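Local coordinates for fructosyl amine: oxygen oxidoreductase (PDB 3DJE), which oxidatively deglycates fructosyl amino acids as an FAD-dependent amadoriase of the MSOX/MTOX family, at residues P85-Y90 / R161-A166; N195-A200 / P351-L356; K228-P233 / W395-A400; Y284-Q289 / V418-D423. All coordinates share one frame; numbering follows the deposited sequence.

Contact 1: P85-Y90 / R161-A166; sequences PLFKPY and RNALVA
Tyr-90 lies across helix 160-173, with one ring face over Asn-162 O and Ala-163 CA; Ala-166 CB touches the outer end of the ring. The contact is loop-on-helix packing in the FAD-dependent oxidoreductase fold: the loop after helix 64-83 ends in a short 3-10 turn, and Tyr-90 closes that turn. Tyr-90 CB starts 4.0 Å from Ala-163 CB. CG is anti to the carbonyl carbon (chi1 -51°), which sets it beside CA and CB of Ala-163. CD2 also lies by Ala-163, whose CA makes a CH-pi contact 4.1 Å from the ring centroid and 24° off the normal. CD1 and CE1, the other pair of ring carbons, meet CB of Asn-162. Tyr-90 CE2 is 3.6 Å from Ala-166 CB. Pro-89 CB lies over the centre of the opposite ring face, so the ring is held between its own turn and the helix. Beside it, Phe-87 CD1 comes near Ala-163 CB and Leu-86 CD1 near Ala-166 CB; both side chains also touch Leu-23 of helix 16-27. No hydrogen bond joins the two segments. The amide oxygen of Asn-162 is instead gripped side-on by NE and NH2 of Arg-161. At the tip of the tyrosine, OH is 3.4 Å from Ala-166 CB.

Contact 2: N195-A200 / P351-L356; sequences NDVKGA and PQYHSL
Asp-196 and Ser-355 make the tight part of this contact. Ser-355 N donates to Asp-196 OD1 at 2.9 Å, a nearly straight bond that uses the syn lone pair. Ser-355 OG gives a second bond to Asp-196 OD2, at 2.6 Å and also on the syn side. The aspartate CG is anti to its backbone N (chi1 -166°), beside its own carbonyl carbon, and from there both oxygens meet the serine. Lys-198 NZ forms a salt bridge with OD2 from the anti side, so this oxygen has two donors. The buried carboxylate charge is therefore probably well compensated. The fold element on one side is the middle strand, 196-202, of a three-stranded antiparallel sheet. On the other side is a type I turn from Tyr-353 to Leu-356, which leads into strand 356-360 of the Rossmann-type sheet. Val-197 fills the apolar side of the joint: its CB is 4.3 Å from Leu-356 CB, and its CG2 faces Tyr-353 CD2. The solvent side is looser. Asn-195 and Gln-352 are exposed, and their amide planes are 82° apart without a hydrogen bond between them. Asn-195 O lies at the edge of the Tyr-353 ring, 3.4 Å from CD1. A water donates to that same oxygen at 2.9 Å and accepts from His-354 N at 3.1 Å.

Contact 3: K228-P233 / W395-A400; sequences KNQLRP and WNPDIA
Gln-230 has CG anti to its carbonyl carbon (chi1 -74°), and its chain runs extended from there to Trp-395 and Asn-396. Trp-395 has CG anti to its own backbone N, and one face of its indole meets the glutamine amide. The amide stands upright on the indole, with the planes 89° apart. NE2 is over the centre of the ring system, 3.3 Å above the plane, and its nearest ring atom is CE2 at 3.4 Å. The other amide atom, Gln-230 OE1, accepts a hydrogen bond of 2.8 Å from Asn-396 N. That donor sits well above the carbonyl plane, 50° out of it. Further along, Ala-400 CB points into the backbone of the loop, 3.4 Å from Asn-229 O, and also touches Gln-230 CA. Lys-228 CB packs on Pro-397 CB, while its NZ turns away to a salt bridge with Asp-226. Two waters bridge the segments. One donates to both Lys-228 O and Pro-397 O. The other donates to Ala-400 O and takes a weak bond from Asn-229 ND2. The contact thus sets the short, weakly bonded helix at about 397-400 against the loop that leads into strand 232-242. NE2 also donates to Phe-227 O, so both ends of the buried amide have a polar partner. Those two bonds are consistent with nitrogen being the end over the indole, and would keep it there.

Contact 4: Y284-Q289 / V418-D423; sequences YTNMVQ and VMDFHD
The Tyr-284 ring is sandwiched between Phe-421 on one face and Met-419, a selenomethionine, on the other. The framework is a short parallel beta pairing: strand 419-420 runs alongside the long strand 274-289 in the large mixed sheet. The phenylalanine ring makes an offset stack with the tyrosine, centroids 4.6 Å apart and planes at 13°. On the opposite face, Met-419 CE is 3.8 Å from the tyrosine centroid, a CH-pi contact, and SE adds an oblique Met-aromatic contact. Phe-421 also takes Tyr-284 CB over its own face, while Asn-286 CB lies at its edge. Thr-285 N donates to Met-419 O at 2.8 Å, and Phe-421 N returns a bond of 3.0 Å to Thr-285 O. Tyr-284 and Met-419 occupy one face of this pairing, Thr-285 and Asp-420 the other. Tyr-284 OH reaches Glu-308 and Arg-312 beyond the contact. The Asp-420 carboxylate ties the end of the pairing together. Its OD1 accepts from Thr-285 OG1 at 2.7 Å and, on its syn lone pair, from Met-287 N at 2.9 Å. Its OD2 closes an Asx turn by accepting from His-422 N on the anti lone pair. The same oxygen accepts from His-422 ND1 at 2.7 Å, in the imidazole plane and on the syn side of the carboxylate.

Contacts 3 and 4 share the large mixed sheet, where strands 232-242 and 274-289 are neighbours; Arg-232 of contact 3 packs on Thr-285 and Val-418 of contact 4. Contact 2 lies farthest out, about 26 Å from the chain centre to its own centre, with Asn-195, Gln-352 and His-354 exposed. It joins contact 3 where Pro-351 packs on Trp-395. Contact 1 stands apart, about 18 Å or more from the others between nearest atoms. In contact 4, five of the ten touching residues are buried. Contact 1 is apolar with no hydrogen bond across, while contacts 2 and 4 each turn on an aspartate with several donors. Contact 3 relies on a neutral amide, and waters bridge contacts 2 and 3.

Contact 1: P85-Y90 / R161-A166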
loop_
_atom_site.group_PDB
_atom_site.type_symbol
_atom_site.label_atom_id
_atom_site.label_comp_id
_atom_site.label_asym_id
_atom_site.label_seq_id
_atom_site.Cartn_x
_atom_site.Cartn_y
_atom_site.Cartn_z
ATOM N N PRO A 85 -4.845 7.440 19.930
ATOM C CA PRO A 85 -6.316 7.370 19.955
ATOM C C PRO A 85 -6.963 7.586 18.585
ATOM O O PRO A 85 -8.076 7.103 18.343
ATOM C CB PRO A 85 -6.716 8.500 20.912
ATOM C CG PRO A 85 -5.515 8.764 21.714
ATOM C CD PRO A 85 -4.324 8.440 20.882
ATOM N N LEU A 86 -6.274 8.296 17.690
ATOM C CA LEU A 86 -6.826 8.557 16.373
ATOM C C LEU A 86 -6.850 7.293 15.516
ATOM O O LEU A 86 -7.733 7.136 14.667
ATOM C CB LEU A 86 -6.021 9.639 15.647
ATOM C CG LEU A 86 -6.599 10.142 14.323
ATOM C CD1 LEU A 86 -7.874 10.925 14.556
ATOM C CD2 LEU A 86 -5.538 11.005 13.662
ATOM N N PHE A 87 -5.883 6.391 15.738
ATOM C CA PHE A 87 -5.738 5.207 14.869
ATOM C C PHE A 87 -6.194 3.908 15.514
ATOM O O PHE A 87 -6.580 2.975 14.814
ATOM C CB PHE A 87 -4.292 5.076 14.372
ATOM C CG PHE A 87 -3.903 6.183 13.446
ATOM C CD1 PHE A 87 -4.411 6.219 12.147
ATOM C CD2 PHE A 87 -3.076 7.222 13.871
ATOM C CE1 PHE A 87 -4.087 7.267 11.272
ATOM C CE2 PHE A 87 -2.757 8.269 13.008
ATOM C CZ PHE A 87 -3.262 8.290 11.700
ATOM N N LYS A 88 -6.152 3.855 16.842
ATOM C CA LYS A 88 -6.605 2.654 17.565
ATOM C C LYS A 88 -7.971 2.097 17.107
ATOM O O LYS A 88 -8.141 0.873 17.020
ATOM C CB LYS A 88 -6.647 2.920 19.070
ATOM C CG LYS A 88 -5.290 3.029 19.693
ATOM C CD LYS A 88 -5.392 3.410 21.174
ATOM C CE LYS A 88 -6.305 2.452 21.936
ATOM N NZ LYS A 88 -5.834 1.032 21.903
ATOM N N PRO A 89 -8.958 2.971 16.821
ATOM C CA PRO A 89 -10.286 2.437 16.478
ATOM C C PRO A 89 -10.319 1.518 15.256
ATOM O O PRO A 89 -11.297 0.779 15.082
ATOM C CB PRO A 89 -11.099 3.699 16.157
ATOM C CG PRO A 89 -10.436 4.800 16.965
ATOM C CD PRO A 89 -8.959 4.450 16.878
ATOM N N TYR A 90 -9.282 1.602 14.419
ATOM C CA TYR A 90 -9.303 0.977 13.081
ATOM C C TYR A 90 -8.489 -0.288 13.011
ATOM O O TYR A 90 -8.557 -0.988 12.002
ATOM C CB TYR A 90 -8.856 1.979 12.001
ATOM C CG TYR A 90 -9.635 3.247 12.154
ATOM C CD1 TYR A 90 -11.007 3.251 11.990
ATOM C CD2 TYR A 90 -9.015 4.429 12.589
ATOM C CE1 TYR A 90 -11.765 4.404 12.212
ATOM C CE2 TYR A 90 -9.761 5.593 12.802
ATOM C CZ TYR A 90 -11.139 5.574 12.629
ATOM O OH TYR A 90 -11.875 6.728 12.849
ATOM N N ARG A 161 -9.561 2.525 4.662
ATOM C CA ARG A 161 -10.323 3.688 4.230
ATOM C C ARG A 161 -10.751 4.555 5.420
ATOM O O ARG A 161 -10.553 5.783 5.411
ATOM C CB ARG A 161 -11.525 3.271 3.404
ATOM C CG ARG A 161 -12.356 4.458 2.942
ATOM C CD ARG A 161 -13.769 4.009 2.589
ATOM N NE ARG A 161 -14.522 3.778 3.820
ATOM C CZ ARG A 161 -15.651 3.079 3.929
ATOM N NH1 ARG A 161 -16.225 2.491 2.872
ATOM N NH2 ARG A 161 -16.210 2.967 5.114
ATOM N N ASN A 162 -11.323 3.934 6.450
ATOM C CA ASN A 162 -11.763 4.710 7.611
ATOM C C ASN A 162 -10.600 5.394 8.352
ATOM O O ASN A 162 -10.754 6.521 8.847
ATOM C CB ASN A 162 -12.606 3.841 8.550
ATOM C CG ASN A 162 -13.972 3.501 7.957
ATOM O OD1 ASN A 162 -14.420 4.109 6.976
ATOM N ND2 ASN A 162 -14.645 2.526 8.561
ATOM N N ALA A 163 -9.439 4.733 8.404
ATOM C CA ALA A 163 -8.251 5.331 9.045
ATOM C C ALA A 163 -7.726 6.527 8.231
ATOM O O ALA A 163 -7.345 7.581 8.788
ATOM C CB ALA A 163 -7.147 4.284 9.208
ATOM N N LEU A 164 -7.700 6.354 6.913
ATOM C CA LEU A 164 -7.262 7.419 5.992
ATOM C C LEU A 164 -8.150 8.660 6.137
ATOM O O LEU A 164 -7.657 9.785 6.270
ATOM C CB LEU A 164 -7.278 6.890 4.548
ATOM C CG LEU A 164 -6.875 7.852 3.428
ATOM C CD1 LEU A 164 -5.436 8.308 3.601
ATOM C CD2 LEU A 164 -7.058 7.114 2.086
ATOM N N VAL A 165 -9.464 8.440 6.125
ATOM C CA VAL A 165 -10.446 9.517 6.294
ATOM C C VAL A 165 -10.280 10.173 7.674
ATOM O O VAL A 165 -10.235 11.391 7.767
ATOM C CB VAL A 165 -11.887 9.000 6.067
ATOM C CG1 VAL A 165 -12.918 10.046 6.458
ATOM C CG2 VAL A 165 -12.087 8.623 4.589
ATOM N N ALA A 166 -10.128 9.370 8.726
ATOM C CA ALA A 166 -9.962 9.930 10.076
ATOM C C ALA A 166 -8.727 10.833 10.133
ATOM O O ALA A 166 -8.763 11.913 10.726
ATOM C CB ALA A 166 -9.874 8.814 11.125
#

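Contact 2: N195-A200 / P351-L356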
loop_
_atom_site.group_PDB
_atom_site.type_symbol
_atom_site.label_atom_id
_atom_site.label_comp_id
_atom_site.label_asym_id
_atom_site.label_seq_id
_atom_site.Cartn_x
_atom_site.Cartn_y
_atom_site.Cartn_z
ATOM N N ASN A 195 16.426 26.093 -11.159
ATOM C CA ASN A 195 16.867 24.787 -10.664
ATOM C C ASN A 195 16.299 24.391 -9.303
ATOM O O ASN A 195 16.953 23.710 -8.517
ATOM C CB ASN A 195 18.401 24.658 -10.679
ATOM C CG ASN A 195 18.955 24.440 -12.071
ATOM O OD1 ASN A 195 18.211 24.372 -13.051
ATOM N ND2 ASN A 195 20.278 24.333 -12.163
ATOM N N ASP A 196 15.069 24.817 -9.042
ATOM C CA ASP A 196 14.367 24.387 -7.841
ATOM C C ASP A 196 12.897 24.173 -8.196
ATOM O O ASP A 196 12.439 24.597 -9.266
ATOM C CB ASP A 196 14.508 25.465 -6.759
ATOM C CG ASP A 196 14.105 24.985 -5.372
ATOM O OD1 ASP A 196 13.942 23.775 -5.171
ATOM O OD2 ASP A 196 13.971 25.854 -4.484
ATOM N N VAL A 197 12.185 23.483 -7.308
ATOM C CA VAL A 197 10.727 23.335 -7.408
ATOM C C VAL A 197 10.076 24.331 -6.461
ATOM O O VAL A 197 10.350 24.317 -5.253
ATOM C CB VAL A 197 10.286 21.902 -7.060
ATOM C CG1 VAL A 197 8.749 21.852 -6.849
ATOM C CG2 VAL A 197 10.737 20.951 -8.172
ATOM N N LYS A 198 9.213 25.182 -7.017
ATOM C CA LYS A 198 8.618 26.304 -6.281
ATOM C C LYS A 198 7.153 26.096 -5.923
ATOM O O LYS A 198 6.519 26.998 -5.378
ATOM C CB LYS A 198 8.761 27.625 -7.072
ATOM C CG LYS A 198 10.206 28.051 -7.383
ATOM C CD LYS A 198 11.103 28.077 -6.157
ATOM C CE LYS A 198 12.480 28.636 -6.517
ATOM N NZ LYS A 198 13.428 28.573 -5.357
ATOM N N GLY A 199 6.631 24.909 -6.232
ATOM C CA GLY A 199 5.213 24.578 -6.000
ATOM C C GLY A 199 4.663 23.768 -7.156
ATOM O O GLY A 199 5.396 22.986 -7.784
ATOM N N ALA A 200 3.375 23.953 -7.438
ATOM C CA ALA A 200 2.687 23.170 -8.480
ATOM C C ALA A 200 1.625 23.981 -9.196
ATOM O O ALA A 200 1.125 24.977 -8.671
ATOM C CB ALA A 200 2.028 21.936 -7.871
ATOM N N PRO A 351 18.232 15.912 -4.156
ATOM C CA PRO A 351 19.644 16.336 -4.101
ATOM C C PRO A 351 19.961 17.674 -4.771
ATOM O O PRO A 351 20.946 18.336 -4.392
ATOM C CB PRO A 351 20.379 15.204 -4.823
ATOM C CG PRO A 351 19.360 14.546 -5.677
ATOM C CD PRO A 351 18.079 14.644 -4.891
ATOM N N GLN A 352 19.147 18.067 -5.750
ATOM C CA GLN A 352 19.348 19.332 -6.457
ATOM C C GLN A 352 18.256 20.368 -6.205
ATOM O O GLN A 352 18.555 21.560 -6.037
ATOM C CB GLN A 352 19.501 19.085 -7.954
ATOM C CG GLN A 352 19.792 20.361 -8.745
ATOM C CD GLN A 352 19.975 20.121 -10.231
ATOM O OE1 GLN A 352 20.292 21.054 -10.976
ATOM N NE2 GLN A 352 19.799 18.878 -10.670
ATOM N N TYR A 353 16.997 19.924 -6.206
ATOM C CA TYR A 353 15.869 20.822 -5.967
ATOM C C TYR A 353 15.666 21.000 -4.463
ATOM O O TYR A 353 14.971 20.204 -3.817
ATOM C CB TYR A 353 14.592 20.291 -6.638
ATOM C CG TYR A 353 14.765 19.906 -8.092
ATOM C CD1 TYR A 353 15.494 20.717 -8.964
ATOM C CD2 TYR A 353 14.202 18.734 -8.594
ATOM C CE1 TYR A 353 15.668 20.360 -10.306
ATOM C CE2 TYR A 353 14.358 18.367 -9.936
ATOM C CZ TYR A 353 15.092 19.189 -10.780
ATOM O OH TYR A 353 15.260 18.838 -12.099
ATOM N N HIS A 354 16.290 22.053 -3.940
ATOM C CA HIS A 354 16.342 22.413 -2.508
ATOM C C HIS A 354 14.996 22.358 -1.763
ATOM O O HIS A 354 14.947 21.986 -0.590
ATOM C CB HIS A 354 16.969 23.824 -2.404
ATOM C CG HIS A 354 16.912 24.443 -1.039
ATOM N ND1 HIS A 354 15.866 25.244 -0.626
ATOM C CD2 HIS A 354 17.791 24.409 -0.009
ATOM C CE1 HIS A 354 16.093 25.655 0.610
ATOM N NE2 HIS A 354 17.253 25.161 1.009
ATOM N N SER A 355 13.918 22.734 -2.443
ATOM C CA SER A 355 12.618 22.917 -1.805
ATOM C C SER A 355 11.733 21.683 -1.912
ATOM O O SER A 355 10.624 21.693 -1.390
ATOM C CB SER A 355 11.888 24.121 -2.423
ATOM O OG SER A 355 12.658 25.316 -2.307
ATOM N N LEU A 356 12.210 20.648 -2.603
ATOM C CA LEU A 356 11.406 19.438 -2.840
ATOM C C LEU A 356 11.723 18.321 -1.851
ATOM O O LEU A 356 12.898 18.031 -1.586
ATOM C CB LEU A 356 11.610 18.932 -4.272
ATOM C CG LEU A 356 10.814 17.693 -4.713
ATOM C CD1 LEU A 356 9.322 17.983 -4.720
ATOM C CD2 LEU A 356 11.273 17.197 -6.091
HETATM O O HOH W 1 17.532 24.219 -5.699
#

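Contact 3: K228-P233 / W395-A400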
loop_
_atom_site.group_PDB
_atom_site.type_symbol
_atom_site.label_atom_id
_atom_site.label_comp_id
_atom_site.label_asym_id
_atom_site.label_seq_id
_atom_site.Cartn_x
_atom_site.Cartn_y
_atom_site.Cartn_z
ATOM N N LYS A 228 15.093 8.896 -12.196
ATOM C CA LYS A 228 16.265 8.100 -12.578
ATOM C C LYS A 228 16.026 6.580 -12.412
ATOM O O LYS A 228 16.864 5.862 -11.855
ATOM C CB LYS A 228 17.497 8.548 -11.774
ATOM C CG LYS A 228 17.739 10.060 -11.738
ATOM C CD LYS A 228 18.038 10.612 -13.119
ATOM C CE LYS A 228 18.342 12.097 -13.065
ATOM N NZ LYS A 228 18.384 12.687 -14.429
ATOM N N ASN A 229 14.863 6.119 -12.870
ATOM C CA ASN A 229 14.463 4.711 -12.843
ATOM C C ASN A 229 14.253 4.143 -11.444
ATOM O O ASN A 229 14.139 2.934 -11.284
ATOM C CB ASN A 229 15.424 3.823 -13.663
ATOM C CG ASN A 229 15.501 4.251 -15.124
ATOM O OD1 ASN A 229 14.479 4.562 -15.751
ATOM N ND2 ASN A 229 16.713 4.291 -15.662
ATOM N N GLN A 230 14.166 5.010 -10.437
ATOM C CA GLN A 230 13.978 4.507 -9.061
ATOM C C GLN A 230 12.590 3.933 -8.776
ATOM O O GLN A 230 12.445 3.129 -7.848
ATOM C CB GLN A 230 14.297 5.577 -8.026
ATOM C CG GLN A 230 15.774 5.871 -7.851
ATOM C CD GLN A 230 15.986 7.038 -6.925
ATOM O OE1 GLN A 230 16.118 6.865 -5.713
ATOM N NE2 GLN A 230 15.993 8.246 -7.486
ATOM N N LEU A 231 11.578 4.331 -9.549
ATOM C CA LEU A 231 10.207 3.860 -9.266
ATOM C C LEU A 231 9.621 3.015 -10.393
ATOM O O LEU A 231 9.696 3.410 -11.551
ATOM C CB LEU A 231 9.268 5.039 -8.963
ATOM C CG LEU A 231 9.606 5.986 -7.798
ATOM C CD1 LEU A 231 8.588 7.129 -7.752
ATOM C CD2 LEU A 231 9.613 5.223 -6.483
ATOM N N ARG A 232 9.022 1.875 -10.052
ATOM C CA ARG A 232 8.264 1.082 -11.019
ATOM C C ARG A 232 6.802 1.041 -10.580
ATOM O O ARG A 232 6.443 0.248 -9.692
ATOM C CB ARG A 232 8.802 -0.357 -11.125
ATOM C CG ARG A 232 8.072 -1.180 -12.201
ATOM C CD ARG A 232 8.450 -2.672 -12.140
ATOM N NE ARG A 232 7.946 -3.311 -10.922
ATOM C CZ ARG A 232 8.262 -4.546 -10.534
ATOM N NH1 ARG A 232 9.113 -5.275 -11.262
ATOM N NH2 ARG A 232 7.758 -5.050 -9.403
ATOM N N PRO A 233 5.946 1.886 -11.186
ATOM C CA PRO A 233 4.512 1.765 -10.918
ATOM C C PRO A 233 4.019 0.364 -11.260
ATOM O O PRO A 233 4.261 -0.128 -12.372
ATOM C CB PRO A 233 3.891 2.826 -11.830
ATOM C CG PRO A 233 4.957 3.839 -11.987
ATOM C CD PRO A 233 6.228 3.012 -12.093
ATOM N N TRP A 395 17.590 9.301 -1.552
ATOM C CA TRP A 395 17.650 9.367 -3.017
ATOM C C TRP A 395 18.800 8.486 -3.493
ATOM O O TRP A 395 19.928 8.641 -3.032
ATOM C CB TRP A 395 17.867 10.819 -3.452
ATOM C CG TRP A 395 17.816 11.045 -4.925
ATOM C CD1 TRP A 395 18.887 11.114 -5.783
ATOM C CD2 TRP A 395 16.645 11.262 -5.722
ATOM N NE1 TRP A 395 18.446 11.356 -7.071
ATOM C CE2 TRP A 395 17.078 11.450 -7.062
ATOM C CE3 TRP A 395 15.269 11.304 -5.441
ATOM C CZ2 TRP A 395 16.183 11.673 -8.116
ATOM C CZ3 TRP A 395 14.376 11.543 -6.496
ATOM C CH2 TRP A 395 14.842 11.722 -7.815
ATOM N N ASN A 396 18.506 7.549 -4.395
ATOM C CA ASN A 396 19.444 6.464 -4.705
ATOM C C ASN A 396 19.408 6.024 -6.172
ATOM O O ASN A 396 18.975 4.914 -6.467
ATOM C CB ASN A 396 19.137 5.260 -3.795
ATOM C CG ASN A 396 20.342 4.327 -3.584
ATOM O OD1 ASN A 396 20.304 3.457 -2.714
ATOM N ND2 ASN A 396 21.397 4.508 -4.365
ATOM N N PRO A 397 19.867 6.882 -7.100
ATOM C CA PRO A 397 19.829 6.453 -8.504
ATOM C C PRO A 397 20.731 5.243 -8.796
ATOM O O PRO A 397 20.438 4.454 -9.699
ATOM C CB PRO A 397 20.326 7.689 -9.266
ATOM C CG PRO A 397 21.080 8.475 -8.277
ATOM C CD PRO A 397 20.437 8.234 -6.952
ATOM N N ASP A 398 21.807 5.088 -8.030
ATOM C CA ASP A 398 22.776 4.018 -8.287
ATOM C C ASP A 398 22.214 2.605 -8.119
ATOM O O ASP A 398 22.631 1.691 -8.822
ATOM C CB ASP A 398 24.042 4.211 -7.440
ATOM C CG ASP A 398 24.832 5.453 -7.844
ATOM O OD1 ASP A 398 24.662 5.934 -8.985
ATOM O OD2 ASP A 398 25.628 5.952 -7.020
ATOM N N ILE A 399 21.260 2.437 -7.204
ATOM C CA ILE A 399 20.589 1.147 -7.004
ATOM C C ILE A 399 19.634 0.824 -8.158
ATOM O O ILE A 399 19.300 -0.343 -8.395
ATOM C CB ILE A 399 19.840 1.090 -5.640
ATOM C CG1 ILE A 399 19.669 -0.360 -5.180
ATOM C CG2 ILE A 399 18.482 1.817 -5.704
ATOM C CD1 ILE A 399 19.836 -0.550 -3.689
ATOM N N ALA A 400 19.208 1.867 -8.866
ATOM C CA ALA A 400 18.251 1.742 -9.957
ATOM C C ALA A 400 18.910 1.734 -11.340
ATOM O O ALA A 400 18.225 1.596 -12.355
ATOM C CB ALA A 400 17.219 2.849 -9.862
HETATM O O HOH W 2 19.554 5.208 -12.135
HETATM O O HOH W 3 18.212 1.898 -15.069
#

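Contact 4: Y284-Q289 / V418-D423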
loop_
_atom_site.group_PDB
_atom_site.type_symbol
_atom_site.label_atom_id
_atom_site.label_comp_id
_atom_site.label_asym_id
_atom_site.label_seq_id
_atom_site.Cartn_x
_atom_site.Cartn_y
_atom_site.Cartn_z
ATOM N N TYR A 284 1.226 -6.267 -12.020
ATOM C CA TYR A 284 1.071 -5.797 -13.410
ATOM C C TYR A 284 1.727 -4.432 -13.571
ATOM O O TYR A 284 1.478 -3.516 -12.780
ATOM C CB TYR A 284 -0.401 -5.621 -13.767
ATOM C CG TYR A 284 -1.199 -6.881 -13.888
ATOM C CD1 TYR A 284 -1.306 -7.535 -15.113
ATOM C CD2 TYR A 284 -1.889 -7.405 -12.791
ATOM C CE1 TYR A 284 -2.047 -8.695 -15.233
ATOM C CE2 TYR A 284 -2.647 -8.563 -12.898
ATOM C CZ TYR A 284 -2.714 -9.213 -14.128
ATOM O OH TYR A 284 -3.461 -10.357 -14.251
ATOM N N THR A 285 2.551 -4.288 -14.603
ATOM C CA THR A 285 2.987 -2.967 -15.037
ATOM C C THR A 285 2.090 -2.499 -16.189
ATOM O O THR A 285 1.258 -3.256 -16.686
ATOM C CB THR A 285 4.446 -2.982 -15.516
ATOM O OG1 THR A 285 4.575 -3.965 -16.560
ATOM C CG2 THR A 285 5.400 -3.310 -14.362
ATOM N N ASN A 286 2.250 -1.246 -16.600
ATOM C CA ASN A 286 1.581 -0.760 -17.804
ATOM C C ASN A 286 2.589 0.029 -18.624
ATOM O O ASN A 286 2.538 1.259 -18.677
ATOM C CB ASN A 286 0.355 0.082 -17.455
ATOM C CG ASN A 286 -0.500 0.417 -18.680
ATOM O OD1 ASN A 286 -0.771 -0.448 -19.517
ATOM N ND2 ASN A 286 -0.941 1.667 -18.774
HETATM N N MSE A 287 3.512 -0.715 -19.236
HETATM C CA MSE A 287 4.652 -0.171 -19.967
HETATM C C MSE A 287 4.232 0.446 -21.293
HETATM O O MSE A 287 3.724 -0.239 -22.180
HETATM C CB MSE A 287 5.703 -1.264 -20.217
HETATM C CG MSE A 287 6.332 -1.849 -18.959
HETATM SE SE MSE A 287 7.281 -0.503 -17.904
HETATM C CE MSE A 287 8.006 -1.620 -16.491
ATOM N N VAL A 288 4.434 1.752 -21.410
ATOM C CA VAL A 288 4.206 2.452 -22.667
ATOM C C VAL A 288 5.550 2.919 -23.211
ATOM O O VAL A 288 6.476 3.226 -22.446
ATOM C CB VAL A 288 3.220 3.652 -22.524
ATOM C CG1 VAL A 288 1.882 3.191 -21.935
ATOM C CG2 VAL A 288 3.827 4.782 -21.692
ATOM N N GLN A 289 5.663 2.943 -24.533
ATOM C CA GLN A 289 6.849 3.492 -25.171
ATOM C C GLN A 289 6.596 4.945 -25.551
ATOM O O GLN A 289 5.607 5.265 -26.221
ATOM C CB GLN A 289 7.251 2.668 -26.397
ATOM C CG GLN A 289 8.713 2.841 -26.795
ATOM C CD GLN A 289 9.188 1.790 -27.782
ATOM O OE1 GLN A 289 8.556 1.556 -28.817
ATOM N NE2 GLN A 289 10.315 1.152 -27.469
ATOM N N VAL A 418 6.415 -10.715 -13.520
ATOM C CA VAL A 418 5.780 -9.397 -13.538
ATOM C C VAL A 418 5.027 -9.258 -14.868
ATOM O O VAL A 418 5.635 -9.268 -15.955
ATOM C CB VAL A 418 6.806 -8.253 -13.353
ATOM C CG1 VAL A 418 6.114 -6.879 -13.334
ATOM C CG2 VAL A 418 7.610 -8.449 -12.068
HETATM N N MSE A 419 3.706 -9.144 -14.778
HETATM C CA MSE A 419 2.839 -9.097 -15.953
HETATM C C MSE A 419 2.656 -7.672 -16.467
HETATM O O MSE A 419 3.203 -6.727 -15.901
HETATM C CB MSE A 419 1.491 -9.738 -15.620
HETATM C CG MSE A 419 1.629 -11.177 -15.168
HETATM SE SE MSE A 419 0.032 -11.821 -14.326
HETATM C CE MSE A 419 0.178 -10.819 -12.658
ATOM N N ASP A 420 1.910 -7.525 -17.561
ATOM C CA ASP A 420 1.620 -6.203 -18.106
ATOM C C ASP A 420 0.195 -6.121 -18.636
ATOM O O ASP A 420 -0.306 -7.051 -19.269
ATOM C CB ASP A 420 2.641 -5.819 -19.191
ATOM C CG ASP A 420 2.631 -4.328 -19.501
ATOM O OD1 ASP A 420 3.538 -3.610 -19.029
ATOM O OD2 ASP A 420 1.705 -3.876 -20.209
ATOM N N PHE A 421 -0.465 -5.000 -18.360
ATOM C CA PHE A 421 -1.861 -4.827 -18.747
ATOM C C PHE A 421 -2.083 -4.837 -20.259
ATOM O O PHE A 421 -3.192 -5.120 -20.714
ATOM C CB PHE A 421 -2.434 -3.548 -18.125
ATOM C CG PHE A 421 -2.780 -3.686 -16.659
ATOM C CD1 PHE A 421 -3.754 -4.598 -16.238
ATOM C CD2 PHE A 421 -2.152 -2.888 -15.700
ATOM C CE1 PHE A 421 -4.084 -4.729 -14.877
ATOM C CE2 PHE A 421 -2.477 -3.018 -14.328
ATOM C CZ PHE A 421 -3.443 -3.930 -13.925
ATOM N N HIS A 422 -1.034 -4.527 -21.023
ATOM C CA HIS A 422 -1.114 -4.612 -22.490
ATOM C C HIS A 422 -1.381 -6.042 -22.966
ATOM O O HIS A 422 -1.879 -6.244 -24.077
ATOM C CB HIS A 422 0.151 -4.054 -23.154
ATOM C CG HIS A 422 0.281 -2.567 -23.035
ATOM N ND1 HIS A 422 0.970 -1.960 -22.006
ATOM C CD2 HIS A 422 -0.208 -1.566 -23.806
ATOM C CE1 HIS A 422 0.907 -0.647 -22.154
ATOM N NE2 HIS A 422 0.199 -0.382 -23.238
ATOM N N ASP A 423 -1.042 -7.021 -22.127
ATOM C CA ASP A 423 -1.283 -8.440 -22.422
ATOM C C ASP A 423 -2.684 -8.905 -22.026
ATOM O O ASP A 423 -3.095 -10.016 -22.371
ATOM C CB ASP A 423 -0.239 -9.324 -21.730
ATOM C CG ASP A 423 1.185 -9.038 -22.189
ATOM O OD1 ASP A 423 1.380 -8.422 -23.259
ATOM O OD2 ASP A 423 2.123 -9.436 -21.468
#